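Local coordinates for protein cortical-lytic enzyme (Clostridium perfringens, PDB 5JIP) that is a family 25 glycoside hydrolase, probably with lysozyme (muramidase) activity, involved in cortex peptidoglycan hydrolysis during spore germination, at residues 251-256 with 277-282; 260-265 with 300-305. All blocks are in the same frame, centred on the assembly; numbering follows the deposited sequence.

Both contacts lie in the all-beta C-terminal domain, their centres about 9 Å apart, and their segments alternate along the chain: 251-256, 260-265, 277-282, then 300-305. Interaction 1 joins the loop between strands 246-250 and 259-266 to the start of strand 280-284, at the end of the three-stranded sheet, whereas interaction 2 pairs the central strands 259-266 and 296-304 of the facing four-stranded sheet. They meet between the sheets, where the W251 and Y262 rings pack at about 55° and I300 CD1 approaches W251 CD2. A probable hydrogen bond joins N254 N to Y262 OH. Both contacts reach the second subunit; only interaction 2 reaches the magnesium site, through D304.

Interaction 1 of 2, residues 251-256 with 277-282; sequences WTANKE and KATKIV
The backbone N-H of W251 donates to T279 O at 2.9 Å, bent to 147° and arriving from above the carbonyl plane rather than along a lone pair. One residue back, A278 O takes the indole N-H: W251 NE1 lies 3.2 Å away, but at 122° this bond is weak. Backbone and indole therefore hold two successive carbonyls of 277-282. W251 CG sits in the crowded position between its backbone N and carbonyl carbon (chi1 55°), which brings the indole back across the partner chain. The ring lies over the T279-K280 peptide link, with T279 C above its centre and K280 N nearer the rim. T279 CA makes a CH-pi contact with the same face, 3.8 Å from the centroid of the five-membered ring. At the far end of the benzo ring, W251 CZ3 touches I281 CG2 at 4.0 Å. The partly exposed flank is slighter, with A253 CB meeting T279 CG2 at 3.9 Å.

Beyond W251 the loop is tied together by its own side chains. K255 folds back so that NZ reaches a lone pair of A253 O in the carbonyl plane at 2.8 Å. N254 ND2 gives an in-plane N-H to the syn lone pair of E256 OE1 at 2.9 Å and also bonds S233 O, while E256 OE2 accepts from S233 N. K280 turns away from this contact, and its ammonium forms salt bridges with D132 and D136 of the second subunit.

In the fold, the bond between W251 and T279 lies just ahead of strand 280-284, continuing the pairing of strands 246-250 and 280-284 through I281 and V249. The indole points inward against V264 of strand 259-266, in the facing sheet.

Interaction 2 of 2, residues 260-265 with 300-305; sequences NGYNVF and IEAFDI. With MG (magnesium ion), chain E.
Strands 260-265 and 300-304 run antiparallel, tightly packed along most of their length and looser toward the metal. N263 N donates to E301 O at 2.9 Å and E301 N to N263 O at 3.0 Å. On one face, I300 CD1 fits against V264 CG2 (3.7 Å) and Y262 CB. On the other, the F303 ring lies across G261, whose CA makes a CH-pi contact 4.1 Å from the ring centroid. N263 and E301 run side by side there; ND2 gives E301 OE2 a nearly straight bond (175°) on its anti lone pair, while OE1 binds R313 and R143. N263 OD1 bonds T273 OG1; on the second subunit, T273 OG1 accepts from ND2 and F303 meets F303.

The packing thins at the other end, where only I305 is partly exposed. N260 crosses it at about a right angle, N260 CG to I305 CG1 3.7 Å. A water links N260 ND2 with D304 O, and the amide hydrogen-bonds N260 of the second subunit. D304 turns away: OD1 accepts from D308 N, and OD2 binds magnesium at 2.1 Å, alongside two waters, D258 OD2 and the D227 and M230 carbonyls from before strand 239-243.

F303 O accepts from N260 N (2.9 Å) and G261 N (3.2 Å), a classic beta bulge. The strands centre a four-stranded sheet in a sandwich consistent with a fibronectin type III domain, ending at the magnesium site.

Interaction 1 of 2, residues 251-256 with 277-282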
ATOM      1  N   TRP A 251      -2.809   0.483  18.269  1.00  9.77           N
ATOM      2  CA  TRP A 251      -3.296   1.816  17.933  1.00  9.03           C
ATOM      3  C   TRP A 251      -4.705   1.718  17.371  1.00  9.42           C
ATOM      4  O   TRP A 251      -5.193   0.642  17.012  1.00 13.05           O
ATOM      5  CB  TRP A 251      -2.339   2.512  16.941  1.00 10.56           C
ATOM      6  CG  TRP A 251      -2.068   1.737  15.669  1.00  8.25           C
ATOM      7  CD1 TRP A 251      -2.766   1.811  14.508  1.00  7.50           C
ATOM      8  CD2 TRP A 251      -1.015   0.782  15.443  1.00  7.07           C
ATOM      9  NE1 TRP A 251      -2.217   0.954  13.559  1.00  7.95           N
ATOM     10  CE2 TRP A 251      -1.152   0.309  14.113  1.00  5.50           C
ATOM     11  CE3 TRP A 251       0.009   0.273  16.236  1.00  6.95           C
ATOM     12  CZ2 TRP A 251      -0.288  -0.642  13.557  1.00  7.62           C
ATOM     13  CZ3 TRP A 251       0.871  -0.670  15.686  1.00  8.95           C
ATOM     14  CH2 TRP A 251       0.711  -1.120  14.357  1.00  8.43           C
ATOM     15  N   THR A 252      -5.370   2.873  17.309  1.00 10.54           N
ATOM     16  CA  THR A 252      -6.641   2.984  16.620  1.00 11.90           C
ATOM     17  C   THR A 252      -6.408   2.999  15.127  1.00  9.87           C
ATOM     18  O   THR A 252      -5.488   3.660  14.639  1.00 11.13           O
ATOM     19  CB  THR A 252      -7.365   4.265  17.035  1.00 16.36           C
ATOM     20  OG1 THR A 252      -7.566   4.249  18.448  1.00 15.75           O
ATOM     21  CG2 THR A 252      -8.706   4.402  16.295  1.00 15.57           C
ATOM     22  N   ALA A 253      -7.269   2.301  14.392  1.00 13.83           N
ATOM     23  CA  ALA A 253      -7.126   2.276  12.942  1.00 10.82           C
ATOM     24  C   ALA A 253      -7.333   3.669  12.373  1.00 15.41           C
ATOM     25  O   ALA A 253      -8.288   4.377  12.739  1.00 10.38           O
ATOM     26  CB  ALA A 253      -8.111   1.308  12.308  1.00  9.02           C
ATOM     27  N   ASN A 254      -6.421   4.082  11.491  1.00 11.18           N
ATOM     28  CA  ASN A 254      -6.673   5.271  10.687  1.00 13.12           C
ATOM     29  C   ASN A 254      -7.876   5.025   9.793  1.00 13.07           C
ATOM     30  O   ASN A 254      -8.211   3.892   9.475  1.00 14.41           O
ATOM     31  CB  ASN A 254      -5.465   5.636   9.823  1.00 12.80           C
ATOM     32  CG  ASN A 254      -4.537   6.618  10.483  1.00 11.13           C
ATOM     33  OD1 ASN A 254      -4.051   6.414  11.603  1.00  7.47           O
ATOM     34  ND2 ASN A 254      -4.259   7.714   9.766  1.00  8.77           N
ATOM     35  N   LYS A 255      -8.538   6.108   9.383  1.00 12.65           N
ATOM     36  CA  LYS A 255      -9.820   5.990   8.697  1.00 14.83           C
ATOM     37  C   LYS A 255      -9.780   6.401   7.230  1.00 18.37           C
ATOM     38  O   LYS A 255     -10.816   6.322   6.562  1.00 12.41           O
ATOM     39  CB  LYS A 255     -10.892   6.828   9.415  1.00 22.11           C
ATOM     40  CG  LYS A 255     -10.944   6.699  10.911  1.00 24.36           C
ATOM     41  CD  LYS A 255     -11.385   5.343  11.403  1.00 33.22           C
ATOM     42  CE  LYS A 255     -11.264   5.320  12.932  1.00 39.93           C
ATOM     43  NZ  LYS A 255     -10.940   3.973  13.490  1.00 23.42           N
ATOM     44  N   GLU A 256      -8.629   6.810   6.698  1.00 13.88           N
ATOM     45  CA  GLU A 256      -8.606   7.338   5.337  1.00 14.30           C
ATOM     46  C   GLU A 256      -8.983   6.285   4.314  1.00 12.76           C
ATOM     47  O   GLU A 256      -8.575   5.115   4.401  1.00 10.20           O
ATOM     48  CB  GLU A 256      -7.232   7.908   4.999  1.00 10.99           C
ATOM     49  CG  GLU A 256      -6.904   9.186   5.703  1.00 10.30           C
ATOM     50  CD  GLU A 256      -6.295   8.972   7.075  1.00 11.79           C
ATOM     51  OE1 GLU A 256      -5.944   7.822   7.428  1.00 11.70           O
ATOM     52  OE2 GLU A 256      -6.145   9.968   7.793  1.00 11.24           O
ATOM     53  N   LYS A 277      -5.264  -2.588   7.351  1.00  8.49           N
ATOM     54  CA  LYS A 277      -6.201  -2.989   8.410  1.00  8.85           C
ATOM     55  C   LYS A 277      -5.530  -3.251   9.759  1.00 12.74           C
ATOM     56  O   LYS A 277      -6.237  -3.522  10.745  1.00  8.64           O
ATOM     57  CB  LYS A 277      -6.965  -4.236   8.000  1.00 10.87           C
ATOM     58  CG  LYS A 277      -7.927  -4.037   6.848  1.00 12.54           C
ATOM     59  CD  LYS A 277      -8.635  -5.343   6.533  1.00 14.46           C
ATOM     60  CE  LYS A 277      -9.695  -5.167   5.453  1.00 21.09           C
ATOM     61  NZ  LYS A 277      -9.188  -4.469   4.247  1.00 28.36           N
ATOM     62  N   ALA A 278      -4.206  -3.154   9.831  1.00  9.06           N
ATOM     63  CA  ALA A 278      -3.472  -3.493  11.042  1.00  9.53           C
ATOM     64  C   ALA A 278      -3.707  -2.480  12.152  1.00  9.48           C
ATOM     65  O   ALA A 278      -3.892  -1.285  11.905  1.00  9.70           O
ATOM     66  CB  ALA A 278      -1.980  -3.575  10.759  1.00 11.01           C
ATOM     67  N   THR A 279      -3.706  -2.984  13.388  1.00  7.52           N
ATOM     68  CA  THR A 279      -3.803  -2.151  14.584  1.00 11.08           C
ATOM     69  C   THR A 279      -2.811  -2.565  15.668  1.00  7.45           C
ATOM     70  O   THR A 279      -2.891  -2.056  16.799  1.00  8.98           O
ATOM     71  CB  THR A 279      -5.241  -2.159  15.147  1.00 11.38           C
ATOM     72  OG1 THR A 279      -5.628  -3.477  15.531  1.00 13.72           O
ATOM     73  CG2 THR A 279      -6.231  -1.640  14.117  1.00 13.02           C
ATOM     74  N   LYS A 280      -1.865  -3.452  15.366  1.00  6.78           N
ATOM     75  CA  LYS A 280      -0.897  -3.869  16.365  1.00  9.24           C
ATOM     76  C   LYS A 280       0.342  -4.475  15.704  1.00 10.75           C
ATOM     77  O   LYS A 280       0.330  -4.851  14.533  1.00 11.99           O
ATOM     78  CB  LYS A 280      -1.530  -4.878  17.332  1.00 13.97           C
ATOM     79  CG  LYS A 280      -2.031  -6.151  16.668  1.00 17.99           C
ATOM     80  CD  LYS A 280      -2.665  -7.065  17.670  1.00 18.79           C
ATOM     81  CE  LYS A 280      -3.435  -8.206  16.981  1.00 22.46           C
ATOM     82  NZ  LYS A 280      -3.937  -9.153  18.000  1.00 24.08           N
ATOM     83  N   ILE A 281       1.426  -4.512  16.473  1.00 12.06           N
ATOM     84  CA  ILE A 281       2.658  -5.193  16.099  1.00 13.63           C
ATOM     85  C   ILE A 281       3.329  -5.647  17.390  1.00 16.46           C
ATOM     86  O   ILE A 281       3.271  -4.964  18.418  1.00 13.22           O
ATOM     87  CB  ILE A 281       3.609  -4.303  15.264  1.00 14.10           C
ATOM     88  CG1 ILE A 281       4.818  -5.112  14.787  1.00 14.64           C
ATOM     89  CG2 ILE A 281       4.068  -3.122  16.074  1.00 15.91           C
ATOM     90  CD1 ILE A 281       5.835  -4.354  13.886  1.00 12.18           C
ATOM     91  N   VAL A 282       3.938  -6.820  17.346  1.00 13.71           N
ATOM     92  CA  VAL A 282       4.728  -7.330  18.456  1.00 15.84           C
ATOM     93  C   VAL A 282       6.175  -7.251  18.021  1.00 19.64           C
ATOM     94  O   VAL A 282       6.536  -7.793  16.975  1.00 20.18           O
ATOM     95  CB  VAL A 282       4.336  -8.768  18.816  1.00 18.01           C
ATOM     96  CG1 VAL A 282       5.065  -9.205  20.087  1.00 24.53           C
ATOM     97  CG2 VAL A 282       2.821  -8.893  18.931  1.00 19.85           C
TER

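Interaction 2 of 2, residues 260-265 with 300-305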
ATOM      1  N   ASN A 260      -2.970   2.909   3.308  1.00  6.96           N
ATOM      2  CA  ASN A 260      -2.256   1.771   2.798  1.00 10.94           C
ATOM      3  C   ASN A 260      -1.371   1.063   3.807  1.00 11.55           C
ATOM      4  O   ASN A 260      -0.981  -0.070   3.535  1.00 10.30           O
ATOM      5  CB  ASN A 260      -1.411   2.175   1.594  1.00 14.46           C
ATOM      6  CG  ASN A 260      -1.469   1.140   0.513  1.00 19.32           C
ATOM      7  OD1 ASN A 260      -2.297   0.233   0.575  1.00 18.54           O
ATOM      8  ND2 ASN A 260      -0.582   1.251  -0.481  1.00 19.40           N
ATOM      9  N   GLY A 261      -1.065   1.662   4.953  1.00  8.17           N
ATOM     10  CA  GLY A 261      -0.318   0.956   5.975  1.00  7.36           C
ATOM     11  C   GLY A 261       0.322   1.910   6.965  1.00  6.91           C
ATOM     12  O   GLY A 261       0.034   3.101   6.986  1.00  8.15           O
ATOM     13  N   TYR A 262       1.222   1.348   7.756  1.00  6.32           N
ATOM     14  CA  TYR A 262       1.911   2.033   8.834  1.00  5.59           C
ATOM     15  C   TYR A 262       3.343   1.545   8.895  1.00  7.22           C
ATOM     16  O   TYR A 262       3.629   0.374   8.621  1.00  7.85           O
ATOM     17  CB  TYR A 262       1.269   1.775  10.209  1.00  8.29           C
ATOM     18  CG  TYR A 262      -0.218   1.922  10.279  1.00  6.22           C
ATOM     19  CD1 TYR A 262      -1.053   0.878   9.905  1.00  6.51           C
ATOM     20  CD2 TYR A 262      -0.794   3.087  10.782  1.00  7.91           C
ATOM     21  CE1 TYR A 262      -2.420   1.011   9.966  1.00  8.33           C
ATOM     22  CE2 TYR A 262      -2.142   3.227  10.862  1.00  6.66           C
ATOM     23  CZ  TYR A 262      -2.964   2.191  10.483  1.00  7.87           C
ATOM     24  OH  TYR A 262      -4.315   2.365  10.582  1.00 11.09           O
ATOM     25  N   ASN A 263       4.229   2.448   9.283  1.00  6.70           N
ATOM     26  CA  ASN A 263       5.578   2.119   9.719  1.00  6.85           C
ATOM     27  C   ASN A 263       5.705   2.438  11.204  1.00  9.54           C
ATOM     28  O   ASN A 263       5.287   3.509  11.659  1.00  7.86           O
ATOM     29  CB  ASN A 263       6.635   2.913   8.952  1.00  6.68           C
ATOM     30  CG  ASN A 263       6.715   2.523   7.489  1.00  6.54           C
ATOM     31  OD1 ASN A 263       6.582   1.344   7.128  1.00  8.42           O
ATOM     32  ND2 ASN A 263       6.870   3.520   6.626  1.00  6.47           N
ATOM     33  N   VAL A 264       6.334   1.521  11.936  1.00 12.71           N
ATOM     34  CA  VAL A 264       6.557   1.642  13.377  1.00  9.99           C
ATOM     35  C   VAL A 264       8.051   1.683  13.648  1.00 10.40           C
ATOM     36  O   VAL A 264       8.841   0.989  12.987  1.00  9.44           O
ATOM     37  CB  VAL A 264       5.897   0.480  14.142  1.00 13.28           C
ATOM     38  CG1 VAL A 264       6.223   0.550  15.630  1.00 14.20           C
ATOM     39  CG2 VAL A 264       4.386   0.515  13.909  1.00  9.95           C
ATOM     40  N   PHE A 265       8.429   2.484  14.640  1.00 10.22           N
ATOM     41  CA  PHE A 265       9.831   2.730  14.957  1.00 14.87           C
ATOM     42  C   PHE A 265      10.078   2.605  16.453  1.00 12.72           C
ATOM     43  O   PHE A 265       9.225   2.987  17.265  1.00 11.37           O
ATOM     44  CB  PHE A 265      10.242   4.112  14.509  1.00 12.53           C
ATOM     45  CG  PHE A 265      10.047   4.359  13.026  1.00 13.32           C
ATOM     46  CD1 PHE A 265       8.817   4.786  12.530  1.00 12.76           C
ATOM     47  CD2 PHE A 265      11.100   4.164  12.139  1.00 17.39           C
ATOM     48  CE1 PHE A 265       8.644   5.014  11.161  1.00 13.79           C
ATOM     49  CE2 PHE A 265      10.936   4.372  10.763  1.00 14.88           C
ATOM     50  CZ  PHE A 265       9.715   4.808  10.276  1.00 14.11           C
ATOM     51  N   ILE A 300       5.033   6.045  15.250  1.00  9.30           N
ATOM     52  CA  ILE A 300       4.333   5.434  14.133  1.00  9.82           C
ATOM     53  C   ILE A 300       3.910   6.508  13.144  1.00  8.95           C
ATOM     54  O   ILE A 300       3.622   7.647  13.519  1.00  9.82           O
ATOM     55  CB  ILE A 300       3.127   4.626  14.654  1.00  6.68           C
ATOM     56  CG1 ILE A 300       2.525   3.753  13.551  1.00  5.25           C
ATOM     57  CG2 ILE A 300       2.082   5.578  15.257  1.00  9.07           C
ATOM     58  CD1 ILE A 300       1.465   2.787  14.022  1.00  9.76           C
ATOM     59  N   GLU A 301       3.858   6.119  11.864  1.00  8.57           N
ATOM     60  CA  GLU A 301       3.288   6.932  10.802  1.00  8.20           C
ATOM     61  C   GLU A 301       2.360   6.074   9.946  1.00  8.00           C
ATOM     62  O   GLU A 301       2.648   4.904   9.667  1.00  7.20           O
ATOM     63  CB  GLU A 301       4.394   7.559   9.930  1.00  7.43           C
ATOM     64  CG  GLU A 301       5.235   6.515   9.154  1.00  7.46           C
ATOM     65  CD  GLU A 301       6.505   7.088   8.552  1.00  8.75           C
ATOM     66  OE1 GLU A 301       6.833   8.269   8.827  1.00 10.11           O
ATOM     67  OE2 GLU A 301       7.197   6.332   7.804  1.00  5.68           O
ATOM     68  N   ALA A 302       1.243   6.662   9.538  1.00  8.01           N
ATOM     69  CA  ALA A 302       0.437   6.075   8.484  1.00  6.56           C
ATOM     70  C   ALA A 302       0.984   6.499   7.124  1.00  9.86           C
ATOM     71  O   ALA A 302       1.676   7.510   6.999  1.00  9.23           O
ATOM     72  CB  ALA A 302      -1.017   6.495   8.618  1.00  9.93           C
ATOM     73  N   PHE A 303       0.679   5.707   6.091  1.00  7.57           N
ATOM     74  CA  PHE A 303       0.954   6.158   4.728  1.00  5.69           C
ATOM     75  C   PHE A 303      -0.178   5.696   3.823  1.00  6.99           C
ATOM     76  O   PHE A 303      -0.903   4.748   4.143  1.00  5.95           O
ATOM     77  CB  PHE A 303       2.333   5.691   4.186  1.00  7.65           C
ATOM     78  CG  PHE A 303       2.563   4.193   4.191  1.00  7.23           C
ATOM     79  CD1 PHE A 303       2.146   3.391   3.128  1.00  9.74           C
ATOM     80  CD2 PHE A 303       3.254   3.598   5.235  1.00  4.54           C
ATOM     81  CE1 PHE A 303       2.386   2.016   3.134  1.00 11.36           C
ATOM     82  CE2 PHE A 303       3.514   2.244   5.239  1.00  7.03           C
ATOM     83  CZ  PHE A 303       3.078   1.438   4.198  1.00  7.91           C
ATOM     84  N   ASP A 304      -0.353   6.403   2.705  1.00  4.86           N
ATOM     85  CA  ASP A 304      -1.488   6.169   1.823  1.00  4.19           C
ATOM     86  C   ASP A 304      -1.012   5.566   0.498  1.00  7.54           C
ATOM     87  O   ASP A 304       0.174   5.333   0.283  1.00  6.80           O
ATOM     88  CB  ASP A 304      -2.313   7.451   1.647  1.00  4.99           C
ATOM     89  CG  ASP A 304      -1.557   8.587   0.965  1.00  5.57           C
ATOM     90  OD1 ASP A 304      -0.493   8.359   0.353  1.00  7.11           O
ATOM     91  OD2 ASP A 304      -2.064   9.727   1.044  1.00  6.20           O
ATOM     92  N   ILE A 305      -1.974   5.252  -0.376  1.00  7.40           N
ATOM     93  CA  ILE A 305      -1.679   4.469  -1.570  1.00  6.58           C
ATOM     94  C   ILE A 305      -0.643   5.135  -2.450  1.00  6.56           C
ATOM     95  O   ILE A 305       0.169   4.451  -3.079  1.00  7.13           O
ATOM     96  CB  ILE A 305      -2.984   4.188  -2.337  1.00 12.88           C
ATOM     97  CG1 ILE A 305      -3.832   3.241  -1.489  1.00 12.09           C
ATOM     98  CG2 ILE A 305      -2.693   3.567  -3.708  1.00 13.93           C
ATOM     99  CD1 ILE A 305      -5.253   3.027  -2.047  1.00 17.45           C
TER
HETATM  100 MG    MG E 403      -3.991  10.476   0.851  0.99  7.18          MG
HETATM  101  O   HOH W   1       1.422   2.762  -0.709  1.00 16.88           O
HETATM  102  O   HOH W   2      -3.237  10.979  -1.047  1.00  5.99           O
HETATM  103  O   HOH W   3      -4.609   9.992   2.832  1.00  4.65           O